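PDB 1ZCH: FMN reductase [NAD(P)H] from Bacillus subtilis, which catalyses NAD(P)H-dependent reduction of flavin mononucleotide and also reduces nitroaromatic compounds, quinones, chromates and azo dyes. Local coordinates for residues A[16-22]-A[162-168]; A[151-157]-A[239-245]; A[174-180]-A[196-200]; A[64-70]-A[133-137]. The contacts are given in a common frame with arbitrary orientation. Where two conformers were deposited one is given. Residues are numbered along the deposited sequence.

Overall arrangement
Interactions 1, 2 and 4 all involve the antiparallel sheet of the chain. Interactions 1 and 2 use the two ends of strand 155-164, with centres about 31 Å apart, while interaction 4 uses the neighbouring strand 131-135. Interactions 1 and 4 touch (centres about 14 Å apart), Val162 N meeting Val133 O at 2.9 Å. Along the chain, interaction 4 falls between the segments of interaction 1, and interaction 3 between those of interaction 2. Interaction 3 sits about 27 Å from interaction 4, centre to centre, yet both bind the same FMN. Interactions 2 and 3 lie largely against the second subunit and interaction 4 touches it at Pro134, so sheet edge and distant loop build the FMN site at the dimer interface.

Interaction 1. Residues A[16-22]-A[162-168]; sequences SYTDEPV and VIGHPAD
A single antiparallel beta bridge fastens the loop leading into helix 24-36 to the segment that follows strand 155-164. Tyr17 and Pro166 form its non-hydrogen-bonded pair, with CA atoms 4.6 Å apart, framed by two backbone bonds: Ala167 N to Ser16 O at 2.8 Å and Thr18 N to His165 O at 2.9 Å. Residues 16-18 and 165-166 are extended, whereas Ala167 turns (psi -22°); beyond Thr18 the loop bends, with Thr18 OG1 (chi1 p) accepting from Glu20 N at 3.2 Å in an ST turn. Residues 162-164 are strand, and Gly164 is fully extended, near 180° in phi and psi. The Tyr17 ring (chi1 m) lies so close to it, CD1 being 3.5 Å from Gly164 C, that a CB there would clash; Tyr17 CE2 packs on Val162 CG1 at 3.6 Å. Val22 CG2 approaches Gly164 CA at 3.8 Å. His165 (chi1 m) is embraced by the loop: its NE2 makes a weak hydrogen bond to Pro21 O at 2.9 Å, and Glu20 OE2 lies over one ring face. A water bonds His165 N (2.7 Å), Thr18 O (3.0 Å) and Glu20 O (2.6 Å). Tyr17 N also bonds Gln72 OE1. Following directly on the FMN-binding residues 11-15, the loop thus meets the chain just past a sheet strand through a one-pair antiparallel bridge, part of the nitroreductase fold.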
# COMPACT_ATOMS: atom_id res chain seq x y z
N SER A 16 -18.50 8.92 11.29
CA SER A 16 -19.71 9.72 11.47
C SER A 16 -19.54 10.92 10.55
O SER A 16 -18.64 11.75 10.77
CB SER A 16 -19.85 10.18 12.92
OG SER A 16 -21.01 10.98 13.08
N TYR A 17 -20.40 11.03 9.54
CA TYR A 17 -20.32 12.11 8.56
C TYR A 17 -21.58 12.96 8.44
O TYR A 17 -22.68 12.51 8.75
CB TYR A 17 -20.01 11.52 7.19
CG TYR A 17 -18.67 10.83 7.10
CD1 TYR A 17 -17.52 11.55 6.77
CD2 TYR A 17 -18.54 9.46 7.36
CE1 TYR A 17 -16.28 10.92 6.70
CE2 TYR A 17 -17.30 8.83 7.29
CZ TYR A 17 -16.17 9.57 6.96
OH TYR A 17 -14.95 8.95 6.88
N THR A 18 -21.40 14.20 7.99
CA THR A 18 -22.52 15.10 7.77
C THR A 18 -22.97 14.84 6.34
O THR A 18 -22.41 13.98 5.65
CB THR A 18 -22.10 16.58 7.89
OG1 THR A 18 -21.27 16.93 6.77
CG2 THR A 18 -21.34 16.83 9.18
N ASP A 19 -23.97 15.58 5.88
CA ASP A 19 -24.49 15.40 4.53
C ASP A 19 -23.85 16.39 3.55
O ASP A 19 -24.24 16.46 2.39
CB ASP A 19 -26.01 15.58 4.53
CG ASP A 19 -26.43 16.99 4.89
OD1 ASP A 19 -25.89 17.54 5.87
OD2 ASP A 19 -27.30 17.55 4.19
N GLU A 20 -22.87 17.15 4.04
CA GLU A 20 -22.19 18.14 3.21
C GLU A 20 -21.48 17.45 2.05
O GLU A 20 -20.79 16.45 2.24
CB GLU A 20 -21.15 18.90 4.05
CG GLU A 20 -20.72 20.24 3.47
CD GLU A 20 -19.52 20.84 4.19
OE1 GLU A 20 -19.41 20.67 5.42
OE2 GLU A 20 -18.69 21.50 3.53
N PRO A 21 -21.65 17.97 0.83
CA PRO A 21 -21.01 17.35 -0.33
C PRO A 21 -19.50 17.59 -0.36
O PRO A 21 -18.99 18.50 0.28
CB PRO A 21 -21.71 18.03 -1.50
CG PRO A 21 -21.95 19.41 -0.98
CD PRO A 21 -22.46 19.13 0.42
N VAL A 22 -18.79 16.73 -1.09
CA VAL A 22 -17.35 16.87 -1.22
C VAL A 22 -17.14 17.51 -2.59
O VAL A 22 -17.54 16.95 -3.61
CB VAL A 22 -16.63 15.51 -1.17
CG1 VAL A 22 -15.14 15.69 -1.44
CG2 VAL A 22 -16.84 14.86 0.20
N VAL A 162 -13.89 5.65 2.37
CA VAL A 162 -15.02 6.53 2.58
C VAL A 162 -14.46 7.94 2.75
O VAL A 162 -13.44 8.13 3.42
CB VAL A 162 -15.81 6.13 3.85
CG1 VAL A 162 -16.88 7.16 4.16
CG2 VAL A 162 -16.44 4.76 3.65
N ILE A 163 -15.10 8.92 2.12
CA ILE A 163 -14.65 10.31 2.23
C ILE A 163 -15.86 11.23 2.42
O ILE A 163 -16.89 11.07 1.76
CB ILE A 163 -13.87 10.76 0.97
CG1 ILE A 163 -12.64 9.87 0.77
CG2 ILE A 163 -13.43 12.22 1.13
CD1 ILE A 163 -11.80 10.24 -0.43
N GLY A 164 -15.72 12.19 3.33
CA GLY A 164 -16.80 13.12 3.59
C GLY A 164 -16.43 14.10 4.68
O GLY A 164 -15.32 14.06 5.21
N HIS A 165 -17.36 14.99 5.02
CA HIS A 165 -17.12 15.97 6.08
C HIS A 165 -17.48 15.33 7.42
O HIS A 165 -18.58 14.80 7.59
CB HIS A 165 -17.94 17.23 5.80
CG HIS A 165 -17.50 17.97 4.57
ND1 HIS A 165 -16.39 18.78 4.55
CD2 HIS A 165 -17.97 17.95 3.30
CE1 HIS A 165 -16.20 19.24 3.33
NE2 HIS A 165 -17.14 18.74 2.55
N PRO A 166 -16.55 15.35 8.38
CA PRO A 166 -16.77 14.76 9.71
C PRO A 166 -17.90 15.40 10.52
O PRO A 166 -18.04 16.62 10.55
CB PRO A 166 -15.42 14.93 10.40
CG PRO A 166 -14.43 15.07 9.26
CD PRO A 166 -15.19 15.93 8.29
N ALA A 167 -18.68 14.56 11.19
CA ALA A 167 -19.76 15.03 12.05
C ALA A 167 -19.23 14.89 13.48
O ALA A 167 -19.71 15.55 14.41
CB ALA A 167 -21.02 14.17 11.87
N ASP A 168 -18.23 14.02 13.63
CA ASP A 168 -17.57 13.74 14.90
C ASP A 168 -16.12 13.43 14.52
O ASP A 168 -15.86 12.45 13.82
CB ASP A 168 -18.20 12.51 15.56
CG ASP A 168 -17.61 12.20 16.93
OD1 ASP A 168 -16.39 12.42 17.13
OD2 ASP A 168 -18.36 11.72 17.80
O HOH W 1 -16.33 9.64 13.54
O HOH W 2 -19.93 14.84 4.13

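Interaction 2. Residues A[151-157]-A[239-245]; sequences LPKYVFP and MLEKQGF
The residues that cap the C-terminal end of helix 236-242, Gln243 and Gly244, fit against a type II turn, Pro152 to Val155, that leads into strand 155-164. Gly244 (phi 90°) is the C-prime residue of a Schellman motif, with Phe245 N bonded to Leu240 O at 2.9 Å and Gly244 N to Glu241 O at 3.0 Å. Lys153 and Gln243 bring their CA atoms within 4.7 Å. Gly244 fits tightly against the turn: any CB would collide with Tyr154 CE1 and Lys153 CG, and Lys153 CE sits 3.7 Å from Gly244 CA. Deeper in, the Phe156 ring (chi1 p) is a second bump, filling a hollow between Met239, Leu240 and Phe245. Leu240 CD2 rests over its face, 3.6 Å from the centroid and 9° off the normal, as a CH-pi contact, while Met239 CE meets Phe156 CD1 at 3.8 Å. The edge of Phe156 points into the face of Phe245 (chi1 m) in a T-shaped stack, centroids 5.0 Å apart and planes at 87°. Leu240 also packs on Leu104 of the second subunit. Gln243 (chi1 and chi2 m) reaches into the cup of the turn, its NE2 bonding Val155 O at 2.8 Å, and its backbone O accepts from Tyr154 N at 2.6 Å. Gln243 thus donates one bond and accepts another, pairing the Val155 carbonyl and the Tyr154 amide next to an apolar cluster round Phe156.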
# COMPACT_ATOMS: atom_id res chain seq x y z
N LEU A 151 -16.00 -4.43 -13.23
CA LEU A 151 -14.55 -4.63 -13.19
C LEU A 151 -14.24 -5.77 -14.15
O LEU A 151 -14.79 -6.87 -14.02
CB LEU A 151 -14.09 -4.98 -11.77
CG LEU A 151 -14.55 -4.01 -10.68
CD1 LEU A 151 -13.94 -4.42 -9.34
CD2 LEU A 151 -14.14 -2.58 -11.04
N PRO A 152 -13.37 -5.53 -15.13
CA PRO A 152 -13.02 -6.57 -16.10
C PRO A 152 -11.96 -7.53 -15.59
O PRO A 152 -11.47 -7.41 -14.47
CB PRO A 152 -12.51 -5.75 -17.29
CG PRO A 152 -11.72 -4.67 -16.58
CD PRO A 152 -12.66 -4.27 -15.43
N LYS A 153 -11.61 -8.51 -16.42
CA LYS A 153 -10.58 -9.47 -16.06
C LYS A 153 -9.30 -8.68 -15.79
O LYS A 153 -9.06 -7.64 -16.40
CB LYS A 153 -10.37 -10.45 -17.22
CG LYS A 153 -9.36 -11.55 -16.98
CD LYS A 153 -9.33 -12.51 -18.16
CE LYS A 153 -8.31 -13.62 -17.97
NZ LYS A 153 -8.35 -14.56 -19.14
N TYR A 154 -8.50 -9.18 -14.84
CA TYR A 154 -7.23 -8.57 -14.42
C TYR A 154 -7.38 -7.37 -13.49
O TYR A 154 -6.42 -6.64 -13.24
CB TYR A 154 -6.38 -8.19 -15.63
CG TYR A 154 -6.06 -9.38 -16.51
CD1 TYR A 154 -5.40 -10.49 -15.98
CD2 TYR A 154 -6.46 -9.41 -17.84
CE1 TYR A 154 -5.14 -11.61 -16.77
CE2 TYR A 154 -6.20 -10.53 -18.64
CZ TYR A 154 -5.54 -11.62 -18.10
OH TYR A 154 -5.28 -12.71 -18.90
N VAL A 155 -8.59 -7.19 -12.97
CA VAL A 155 -8.87 -6.11 -12.03
C VAL A 155 -9.58 -6.73 -10.83
O VAL A 155 -10.51 -7.52 -10.99
CB VAL A 155 -9.80 -5.03 -12.64
CG1 VAL A 155 -10.13 -3.96 -11.60
CG2 VAL A 155 -9.14 -4.41 -13.86
N PHE A 156 -9.13 -6.41 -9.62
CA PHE A 156 -9.79 -6.93 -8.43
C PHE A 156 -9.80 -5.91 -7.30
O PHE A 156 -8.83 -5.16 -7.11
CB PHE A 156 -9.17 -8.27 -7.98
CG PHE A 156 -7.75 -8.19 -7.50
CD1 PHE A 156 -7.47 -7.83 -6.19
CD2 PHE A 156 -6.70 -8.53 -8.34
CE1 PHE A 156 -6.15 -7.82 -5.72
CE2 PHE A 156 -5.38 -8.53 -7.89
CZ PHE A 156 -5.10 -8.18 -6.57
N PRO A 157 -10.91 -5.84 -6.56
CA PRO A 157 -11.05 -4.89 -5.45
C PRO A 157 -10.15 -5.22 -4.27
O PRO A 157 -10.02 -6.37 -3.87
CB PRO A 157 -12.53 -5.00 -5.10
CG PRO A 157 -12.79 -6.46 -5.32
CD PRO A 157 -12.09 -6.72 -6.64
N MET A 239 -11.39 -15.73 -6.07
CA MET A 239 -11.64 -14.41 -6.67
C MET A 239 -10.53 -14.06 -7.64
O MET A 239 -10.77 -13.68 -8.79
CB MET A 239 -11.69 -13.31 -5.59
CG MET A 239 -11.56 -11.89 -6.16
SD MET A 239 -11.25 -10.57 -4.94
CE MET A 239 -9.48 -10.68 -4.76
N LEU A 240 -9.29 -14.18 -7.16
CA LEU A 240 -8.12 -13.87 -7.96
C LEU A 240 -8.07 -14.67 -9.26
O LEU A 240 -7.84 -14.12 -10.33
CB LEU A 240 -6.85 -14.11 -7.14
CG LEU A 240 -6.68 -13.15 -5.96
CD1 LEU A 240 -5.52 -13.60 -5.07
CD2 LEU A 240 -6.44 -11.74 -6.49
N GLU A 241 -8.31 -15.98 -9.17
CA GLU A 241 -8.28 -16.83 -10.35
C GLU A 241 -9.38 -16.44 -11.33
O GLU A 241 -9.16 -16.42 -12.55
CB GLU A 241 -8.43 -18.30 -9.96
CG GLU A 241 -7.36 -18.79 -9.00
CD GLU A 241 -7.41 -20.29 -8.77
OE1 GLU A 241 -8.50 -20.80 -8.42
OE2 GLU A 241 -6.36 -20.94 -8.93
N LYS A 242 -10.56 -16.14 -10.80
CA LYS A 242 -11.69 -15.75 -11.63
C LYS A 242 -11.39 -14.46 -12.37
O LYS A 242 -11.94 -14.20 -13.44
CB LYS A 242 -12.93 -15.58 -10.75
CG LYS A 242 -14.23 -15.41 -11.50
CD LYS A 242 -15.41 -15.41 -10.54
CE LYS A 242 -15.49 -16.72 -9.75
NZ LYS A 242 -16.55 -16.69 -8.71
N GLN A 243 -10.50 -13.64 -11.79
CA GLN A 243 -10.13 -12.38 -12.41
C GLN A 243 -8.86 -12.47 -13.26
O GLN A 243 -8.26 -11.46 -13.60
CB GLN A 243 -9.95 -11.30 -11.33
CG GLN A 243 -11.26 -10.86 -10.69
CD GLN A 243 -12.32 -10.49 -11.72
OE1 GLN A 243 -13.20 -11.30 -12.05
NE2 GLN A 243 -12.25 -9.27 -12.24
N GLY A 244 -8.46 -13.70 -13.59
CA GLY A 244 -7.29 -13.88 -14.43
C GLY A 244 -5.93 -14.00 -13.76
O GLY A 244 -4.92 -14.08 -14.45
N PHE A 245 -5.91 -14.01 -12.43
CA PHE A 245 -4.65 -14.14 -11.71
C PHE A 245 -4.45 -15.60 -11.32
O PHE A 245 -5.33 -16.21 -10.71
CB PHE A 245 -4.67 -13.26 -10.46
CG PHE A 245 -4.65 -11.79 -10.76
CD1 PHE A 245 -3.45 -11.11 -10.92
CD2 PHE A 245 -5.85 -11.09 -10.92
CE1 PHE A 245 -3.43 -9.75 -11.23
CE2 PHE A 245 -5.84 -9.73 -11.23
CZ PHE A 245 -4.63 -9.06 -11.38
O HOH W 3 -14.63 -9.50 -14.49

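Interaction 3. Residues A[174-180]-A[196-200]; sequences PRLPQEA and HIQAY. With FMN (flavin mononucleotide), chain D.
Residues 174-177 run extended, then the chain bends into a weakly bonded helical turn at about 178-180, with Ala180 N bonded to Pro177 O at 2.9 Å; residues 196-200 are regular helix within helix 190-212. The closest CA pairs are Leu176 with Tyr200 (5.9 Å) and Ala180 with His196 (6.2 Å). Tyr200 (chi1 t) lies along the extended part, its OH donating to Pro174 O at 2.6 Å and accepting from Gln44 NE2 of the second subunit, and Leu176 CA sitting over its face, 3.8 Å from the ring centroid, a CH-pi contact. Pro177 CD touches Tyr200 CB at 4.0 Å. One turn earlier His196 (chi1 m) presents a ring face to Ala180 N, and its CB meets Ala180 CB at 3.7 Å. Arg175, whose CA-to-CB bond points away from the helix, binds FMN O1P through NH1 (3.0 Å) and NH2 (2.7 Å). Arg175 NE also bonds Gln35 O of the second subunit. This loop, packed on helix 190-212, forms part of the FMN phosphate site at the dimer interface.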
# COMPACT_ATOMS: atom_id res chain seq x y z
N PRO A 174 -4.23 4.57 20.17
CA PRO A 174 -2.84 4.19 20.48
C PRO A 174 -2.27 3.16 19.51
O PRO A 174 -2.97 2.25 19.06
CB PRO A 174 -2.95 3.62 21.90
CG PRO A 174 -4.10 4.37 22.48
CD PRO A 174 -5.10 4.36 21.34
N ARG A 175 -0.98 3.31 19.20
CA ARG A 175 -0.29 2.39 18.30
C ARG A 175 0.78 1.64 19.08
O ARG A 175 1.16 2.05 20.17
CB ARG A 175 0.37 3.16 17.16
CG ARG A 175 -0.58 3.92 16.24
CD ARG A 175 -1.49 2.97 15.50
NE ARG A 175 -2.06 3.57 14.29
CZ ARG A 175 -3.29 4.06 14.19
NH1 ARG A 175 -4.12 4.04 15.23
NH2 ARG A 175 -3.70 4.55 13.03
N LEU A 176 1.24 0.53 18.52
CA LEU A 176 2.29 -0.27 19.14
C LEU A 176 3.51 0.61 19.42
O LEU A 176 3.74 1.60 18.72
CB LEU A 176 2.72 -1.40 18.20
CG LEU A 176 1.83 -2.64 18.08
CD1 LEU A 176 2.09 -3.32 16.74
CD2 LEU A 176 2.10 -3.58 19.25
N PRO A 177 4.29 0.27 20.46
CA PRO A 177 5.47 1.08 20.76
C PRO A 177 6.34 1.09 19.50
O PRO A 177 6.45 0.08 18.80
CB PRO A 177 6.13 0.30 21.90
CG PRO A 177 4.94 -0.25 22.63
CD PRO A 177 4.06 -0.74 21.50
N GLN A 178 6.97 2.23 19.22
CA GLN A 178 7.80 2.37 18.03
C GLN A 178 8.84 1.25 17.88
O GLN A 178 9.07 0.75 16.78
CB GLN A 178 8.49 3.73 18.06
CG GLN A 178 9.25 4.08 16.80
CD GLN A 178 9.73 5.52 16.83
OE1 GLN A 178 8.95 6.43 17.11
NE2 GLN A 178 11.00 5.73 16.53
N GLU A 179 9.45 0.86 19.00
CA GLU A 179 10.47 -0.19 18.99
C GLU A 179 9.95 -1.54 18.51
O GLU A 179 10.72 -2.38 18.04
CB GLU A 179 11.08 -0.35 20.38
CG GLU A 179 11.73 0.91 20.94
CD GLU A 179 10.76 2.07 21.07
OE1 GLU A 179 9.68 1.88 21.67
OE2 GLU A 179 11.08 3.17 20.57
N ALA A 180 8.65 -1.75 18.65
CA ALA A 180 8.04 -3.02 18.25
C ALA A 180 7.77 -3.09 16.75
O ALA A 180 7.63 -4.18 16.19
CB ALA A 180 6.74 -3.22 19.01
N HIS A 196 6.79 -5.88 24.41
CA HIS A 196 6.19 -4.65 23.89
C HIS A 196 4.69 -4.84 23.65
O HIS A 196 3.90 -3.93 23.90
CB HIS A 196 6.85 -4.24 22.57
CG HIS A 196 8.21 -3.63 22.73
ND1 HIS A 196 8.43 -2.52 23.51
CD2 HIS A 196 9.40 -3.98 22.21
CE1 HIS A 196 9.72 -2.20 23.46
NE2 HIS A 196 10.33 -3.07 22.67
N ILE A 197 4.32 -6.01 23.15
CA ILE A 197 2.91 -6.29 22.89
C ILE A 197 2.11 -6.33 24.19
O ILE A 197 0.99 -5.81 24.26
CB ILE A 197 2.74 -7.64 22.14
CG1 ILE A 197 3.37 -7.53 20.74
CG2 ILE A 197 1.27 -7.99 22.02
CD1 ILE A 197 3.36 -8.82 19.95
N GLN A 198 2.68 -6.93 25.23
CA GLN A 198 1.99 -7.00 26.52
C GLN A 198 1.82 -5.61 27.13
O GLN A 198 0.80 -5.32 27.76
CB GLN A 198 2.74 -7.94 27.47
CG GLN A 198 2.66 -9.40 27.04
CD GLN A 198 3.47 -10.32 27.92
OE1 GLN A 198 4.69 -10.19 28.03
NE2 GLN A 198 2.79 -11.27 28.56
N ALA A 199 2.82 -4.75 26.95
CA ALA A 199 2.74 -3.39 27.48
C ALA A 199 1.67 -2.64 26.69
O ALA A 199 0.88 -1.88 27.25
CB ALA A 199 4.08 -2.69 27.35
N TYR A 200 1.65 -2.86 25.38
CA TYR A 200 0.68 -2.22 24.50
C TYR A 200 -0.73 -2.64 24.92
O TYR A 200 -1.65 -1.81 24.92
CB TYR A 200 0.95 -2.63 23.05
CG TYR A 200 0.02 -2.01 22.02
CD1 TYR A 200 -0.26 -0.64 22.03
CD2 TYR A 200 -0.54 -2.79 21.01
CE1 TYR A 200 -1.07 -0.06 21.04
CE2 TYR A 200 -1.34 -2.22 20.02
CZ TYR A 200 -1.60 -0.86 20.04
OH TYR A 200 -2.39 -0.30 19.05
N1 FMN D . -12.77 0.30 9.28
C2 FMN D . -14.07 -0.02 9.18
O2 FMN D . -14.91 0.49 9.87
N3 FMN D . -14.54 -0.99 8.23
C4 FMN D . -13.67 -1.64 7.35
O4 FMN D . -14.11 -2.46 6.56
C4A FMN D . -12.25 -1.29 7.43
N5 FMN D . -11.34 -1.90 6.61
C5A FMN D . -10.04 -1.41 6.59
C6 FMN D . -9.15 -1.92 5.59
C7 FMN D . -7.85 -1.45 5.46
C7M FMN D . -6.97 -1.98 4.34
C8 FMN D . -7.34 -0.44 6.40
C8M FMN D . -5.95 0.14 6.28
C9 FMN D . -8.19 0.06 7.43
C9A FMN D . -9.54 -0.41 7.53
N10 FMN D . -10.52 0.12 8.50
C10 FMN D . -11.84 -0.27 8.44
C1' FMN D . -10.07 1.13 9.51
C2' FMN D . -9.27 0.47 10.69
O2' FMN D . -10.21 -0.14 11.59
C3' FMN D . -8.47 1.59 11.38
O3' FMN D . -7.53 2.12 10.43
C4' FMN D . -7.69 1.06 12.61
O4' FMN D . -8.58 0.59 13.62
C5' FMN D . -6.80 2.18 13.12
O5' FMN D . -7.69 3.32 13.73
P FMN D . -7.53 4.72 13.11
O1P FMN D . -6.28 5.31 13.55
O2P FMN D . -8.64 5.54 13.56
O3P FMN D . -7.54 4.64 11.65

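Interaction 4. Residues A[64-70]-A[133-137]; sequences AGGQPWI and VPIGA. With FMN (flavin mononucleotide), chain D.
Hydrogen bonds here run to the flavin and within residues 64-70, none passing directly between the two segments. The Gln67 amide (chi1 m, chi2 t) reads the pyrimidine edge of the isoalloxazine: FMN N3 donates to Gln67 OE1 at 2.7 Å and Gln67 NE2 donates to FMN O4 at 3.2 Å. The same NE2 bonds Ala64 O at 3.0 Å, and Trp69 NE1 gives a weak bond to Gln67 OE1 at 3.0 Å, so the amide is oriented from its own segment. From the other segment Gly136 N donates to FMN N5 at 2.7 Å; a CB on this glycine would clash with FMN C6. Together these form the part of the FMN site that holds the pyrimidine edge and N5, set between the turn leading into helix 68-72 and the end of strand 131-135. That turn opens with Gly65 at phi 90°, C-prime residue of the Schellman motif ending helix 54-63. Apolar packing joins the two segments: Ala64 CA and Ala137 CA lie 4.8 Å apart, and Ala64 CB is 4.0 Å from Ala137 CB. Ile135 (chi1 and chi2 m) contributes CG2 to Ala64 CB, CG1 to Ile70 CD1, both at 4.0 Å, and CD1 to the edge of the Trp69 ring, 3.7 Å from NE1. Trp69 CD1 also touches Val133 CG1 at 3.8 Å. Val133 CG2 comes to 3.6 Å from FMN N1.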
# COMPACT_ATOMS: atom_id res chain seq x y z
N ALA A 64 -20.53 -4.75 1.69
CA ALA A 64 -19.42 -4.60 2.62
C ALA A 64 -19.80 -4.92 4.06
O ALA A 64 -19.09 -4.54 5.00
CB ALA A 64 -18.86 -3.18 2.53
N GLY A 65 -20.91 -5.63 4.24
CA GLY A 65 -21.33 -5.99 5.58
C GLY A 65 -22.24 -4.97 6.23
O GLY A 65 -22.45 -4.99 7.44
N GLY A 66 -22.79 -4.07 5.42
CA GLY A 66 -23.68 -3.05 5.94
C GLY A 66 -23.03 -2.12 6.93
O GLY A 66 -23.31 -2.17 8.13
N GLN A 67 -22.14 -1.26 6.44
CA GLN A 67 -21.46 -0.28 7.28
C GLN A 67 -22.08 1.07 6.97
O GLN A 67 -21.84 1.66 5.91
CB GLN A 67 -19.96 -0.29 6.96
CG GLN A 67 -19.32 -1.65 7.23
CD GLN A 67 -17.81 -1.64 7.11
OE1 GLN A 67 -17.13 -0.79 7.70
NE2 GLN A 67 -17.26 -2.59 6.35
N PRO A 68 -22.90 1.59 7.90
CA PRO A 68 -23.62 2.87 7.79
C PRO A 68 -22.85 4.10 7.31
O PRO A 68 -23.42 4.96 6.64
CB PRO A 68 -24.22 3.05 9.18
CG PRO A 68 -23.25 2.33 10.06
CD PRO A 68 -22.98 1.08 9.28
N TRP A 69 -21.57 4.19 7.65
CA TRP A 69 -20.78 5.35 7.23
C TRP A 69 -20.58 5.41 5.72
O TRP A 69 -20.35 6.48 5.16
CB TRP A 69 -19.44 5.39 7.97
CG TRP A 69 -18.83 4.05 8.25
CD1 TRP A 69 -17.95 3.36 7.46
CD2 TRP A 69 -19.06 3.23 9.41
NE1 TRP A 69 -17.60 2.18 8.06
CE2 TRP A 69 -18.27 2.07 9.26
CE3 TRP A 69 -19.85 3.38 10.56
CZ2 TRP A 69 -18.25 1.05 10.22
CZ3 TRP A 69 -19.82 2.36 11.51
CH2 TRP A 69 -19.03 1.22 11.33
N ILE A 70 -20.66 4.26 5.05
CA ILE A 70 -20.51 4.21 3.60
C ILE A 70 -21.74 4.87 2.97
O ILE A 70 -21.63 5.69 2.05
CB ILE A 70 -20.41 2.75 3.09
CG1 ILE A 70 -19.12 2.11 3.59
CG2 ILE A 70 -20.47 2.72 1.56
CD1 ILE A 70 -18.95 0.65 3.20
N VAL A 133 -12.15 6.69 6.07
CA VAL A 133 -12.05 5.38 6.71
C VAL A 133 -11.97 4.34 5.60
O VAL A 133 -12.83 4.30 4.72
CB VAL A 133 -13.23 5.06 7.67
CG1 VAL A 133 -14.54 4.91 6.90
CG2 VAL A 133 -12.92 3.78 8.45
N PRO A 134 -10.91 3.53 5.59
CA PRO A 134 -10.80 2.52 4.53
C PRO A 134 -11.83 1.42 4.78
O PRO A 134 -12.33 1.28 5.90
CB PRO A 134 -9.37 2.00 4.68
CG PRO A 134 -8.64 3.13 5.37
CD PRO A 134 -9.67 3.60 6.38
N ILE A 135 -12.15 0.66 3.74
CA ILE A 135 -13.12 -0.42 3.86
C ILE A 135 -12.56 -1.70 3.23
O ILE A 135 -12.68 -1.92 2.02
CB ILE A 135 -14.46 -0.07 3.16
CG1 ILE A 135 -15.07 1.19 3.78
CG2 ILE A 135 -15.42 -1.25 3.25
CD1 ILE A 135 -15.52 1.02 5.23
N GLY A 136 -11.94 -2.54 4.05
CA GLY A 136 -11.39 -3.78 3.53
C GLY A 136 -12.46 -4.82 3.26
O GLY A 136 -12.21 -5.80 2.56
N ALA A 137 -13.65 -4.58 3.80
CA ALA A 137 -14.77 -5.50 3.64
C ALA A 137 -15.25 -5.65 2.20
O ALA A 137 -16.11 -6.49 1.91
CB ALA A 137 -15.93 -5.07 4.53
N1 FMN D . -12.77 0.30 9.28
C2 FMN D . -14.07 -0.02 9.18
O2 FMN D . -14.91 0.49 9.87
N3 FMN D . -14.54 -0.99 8.23
C4 FMN D . -13.67 -1.64 7.35
O4 FMN D . -14.11 -2.46 6.56
C4A FMN D . -12.25 -1.29 7.43
N5 FMN D . -11.34 -1.90 6.61
C5A FMN D . -10.04 -1.41 6.59
C6 FMN D . -9.15 -1.92 5.59
C7 FMN D . -7.85 -1.45 5.46
C7M FMN D . -6.97 -1.98 4.34
C8 FMN D . -7.34 -0.44 6.40
C8M FMN D . -5.95 0.14 6.28
C9 FMN D . -8.19 0.06 7.43
C9A FMN D . -9.54 -0.41 7.53
N10 FMN D . -10.52 0.12 8.50
C10 FMN D . -11.84 -0.27 8.44
C1' FMN D . -10.07 1.13 9.51
C2' FMN D . -9.27 0.47 10.69
O2' FMN D . -10.21 -0.14 11.59
C3' FMN D . -8.47 1.59 11.38
O3' FMN D . -7.53 2.12 10.43
C4' FMN D . -7.69 1.06 12.61
O4' FMN D . -8.58 0.59 13.62
C5' FMN D . -6.80 2.18 13.12
O5' FMN D . -7.69 3.32 13.73
P FMN D . -7.53 4.72 13.11
O1P FMN D . -6.28 5.31 13.55
O2P FMN D . -8.64 5.54 13.56
O3P FMN D . -7.54 4.64 11.65